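Local coordinates for aminopentol aminotransferase (Sphingopyxis macrogoltabida, PDB 6HBS) that transfers the amino group of hydrolysed fumonisin B1 (aminopentol) to pyruvate with pyridoxal 5'-phosphate as cofactor, a step in fumonisin degradation, at the interface of chains A and B. Coordinates in Å, arbitrary orientation; residue numbers count along the deposited sequence, not the author numbering. Chains: chain A/B, Aminopentol aminotransferase.

The interface of chains A and B. Residues chain A 10, 13-14, 17, 38; chain B 96-97, 99-100.
A:Arg13 bends at its third torsion (chi3 56°) and turns its guanidinium toward B:Glu100, whose chain runs extended beyond CG (chi2 167°) to meet it. The two side chains cross at about a right angle. They join helix 5-17 of one subunit to helix 94-105 of the other in this class-III, pyridoxal-phosphate-dependent aminotransferase. Class-III aminotransferases typically work as dimers, and the two-fold symmetry here fits that; the contact recurs with the chains exchanged.

The guanidinium grips the carboxylate side-on, with one nitrogen to each oxygen. A:Arg13 NE donates to B:Glu100 OE2 at 2.8 Å, and NH2 donates to OE1 of the same carboxylate at 2.8 Å in a salt bridge. Both bonds are nearly straight and use the syn sides of the oxygens. The acceptors lie close to the guanidinium plane, but the carboxylate plane is turned 29° from it. A:Arg13 NH2 also donates to the amide oxygen OD1 of B:Asn97 at 2.9 Å. This bond is more bent, and the donor sits above the carbonyl plane. Together the three bonds fix the rotation of the guanidinium. A water lies 2.7 Å from B:Glu100 OE2 and also bridges to the backbone O of A:Arg13.

B:Val96 CG1 packs over one face of the guanidinium, toward its rim, and touches A:Arg13 CB at 3.6 Å. Its other branch, CG2, lies over the face of the A:Phe38 ring, 4.0 Å from the centroid, in a CH-pi contact. A:Leu10 CD2 and A:Ala14 CB flank the same methyl. Farther along the helices, A:Val17 CG2 meets B:Ala99 CB at 3.7 Å and packs beside the CG methylene of B:Glu100.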
loop_
_atom_site.group_PDB
_atom_site.type_symbol
_atom_site.label_atom_id
_atom_site.label_comp_id
_atom_site.label_asym_id
_atom_site.label_seq_id
_atom_site.Cartn_x
_atom_site.Cartn_y
_atom_site.Cartn_z
ATOM N N LEU A 10 -11.004 -15.020 19.983
ATOM C CA LEU A 10 -10.619 -14.188 18.860
ATOM C C LEU A 10 -10.545 -15.043 17.589
ATOM O O LEU A 10 -11.018 -14.617 16.561
ATOM C CB LEU A 10 -9.285 -13.502 19.165
ATOM C CG LEU A 10 -9.386 -12.265 20.053
ATOM C CD1 LEU A 10 -8.012 -11.830 20.532
ATOM C CD2 LEU A 10 -10.075 -11.118 19.314
ATOM N N ARG A 13 -14.201 -15.907 16.440
ATOM C CA ARG A 13 -14.826 -14.720 15.878
ATOM C C ARG A 13 -14.193 -14.416 14.504
ATOM O O ARG A 13 -14.927 -14.117 13.542
ATOM C CB ARG A 13 -14.709 -13.524 16.827
ATOM C CG ARG A 13 -15.579 -13.620 18.074
ATOM C CD ARG A 13 -15.133 -12.644 19.131
ATOM N NE ARG A 13 -15.107 -11.265 18.656
ATOM C CZ ARG A 13 -14.365 -10.307 19.192
ATOM N NH1 ARG A 13 -13.594 -10.572 20.238
ATOM N NH2 ARG A 13 -14.412 -9.079 18.703
ATOM N N ALA A 14 -12.849 -14.478 14.423
ATOM C CA ALA A 14 -12.105 -14.164 13.220
ATOM C C ALA A 14 -12.572 -15.044 12.056
ATOM O O ALA A 14 -12.771 -14.528 10.968
ATOM C CB ALA A 14 -10.599 -14.248 13.442
ATOM N N VAL A 17 -15.665 -13.705 10.114
ATOM C CA VAL A 17 -15.698 -12.395 9.390
ATOM C C VAL A 17 -14.433 -12.117 8.561
ATOM O O VAL A 17 -14.354 -11.081 7.906
ATOM C CB VAL A 17 -15.966 -11.249 10.374
ATOM C CG1 VAL A 17 -17.416 -11.261 10.858
ATOM C CG2 VAL A 17 -14.977 -11.242 11.527
ATOM N N PHE A 38 -3.185 -13.475 17.216
ATOM C CA PHE A 38 -3.564 -12.127 17.564
ATOM C C PHE A 38 -2.792 -11.616 18.784
ATOM O O PHE A 38 -2.699 -12.319 19.767
ATOM C CB PHE A 38 -5.070 -12.088 17.823
ATOM C CG PHE A 38 -5.869 -12.347 16.581
ATOM C CD1 PHE A 38 -5.915 -11.386 15.583
ATOM C CD2 PHE A 38 -6.486 -13.566 16.376
ATOM C CE1 PHE A 38 -6.625 -11.615 14.423
ATOM C CE2 PHE A 38 -7.187 -13.807 15.209
ATOM C CZ PHE A 38 -7.264 -12.823 14.238
ATOM N N VAL B 96 -10.106 -8.206 14.526
ATOM C CA VAL B 96 -11.367 -8.902 14.610
ATOM C C VAL B 96 -12.536 -7.906 14.792
ATOM O O VAL B 96 -13.534 -8.002 14.056
ATOM C CB VAL B 96 -11.321 -10.008 15.688
ATOM C CG1 VAL B 96 -12.618 -10.785 15.728
ATOM C CG2 VAL B 96 -10.168 -10.969 15.456
ATOM N N ASN B 97 -12.429 -6.976 15.750
ATOM C CA ASN B 97 -13.422 -5.938 15.984
ATOM C C ASN B 97 -13.692 -5.177 14.665
ATOM O O ASN B 97 -14.862 -4.944 14.313
ATOM C CB ASN B 97 -13.042 -5.005 17.133
ATOM C CG ASN B 97 -12.634 -5.708 18.428
ATOM O OD1 ASN B 97 -12.439 -6.929 18.505
ATOM N ND2 ASN B 97 -12.385 -4.923 19.448
ATOM N N ALA B 99 -13.172 -6.091 11.434
ATOM C CA ALA B 99 -13.853 -6.918 10.492
ATOM C C ALA B 99 -15.335 -7.067 10.865
ATOM O O ALA B 99 -16.204 -6.969 9.985
ATOM C CB ALA B 99 -13.147 -8.253 10.375
ATOM N N GLU B 100 -15.639 -7.292 12.152
ATOM C CA GLU B 100 -17.026 -7.431 12.610
ATOM C C GLU B 100 -17.801 -6.148 12.330
ATOM O O GLU B 100 -18.933 -6.194 11.876
ATOM C CB GLU B 100 -17.103 -7.746 14.107
ATOM C CG GLU B 100 -16.742 -9.185 14.423
ATOM C CD GLU B 100 -16.495 -9.477 15.893
ATOM O OE1 GLU B 100 -16.237 -8.533 16.615
ATOM O OE2 GLU B 100 -16.570 -10.653 16.290
HETATM O O HOH W 1 -17.175 -12.661 14.556
#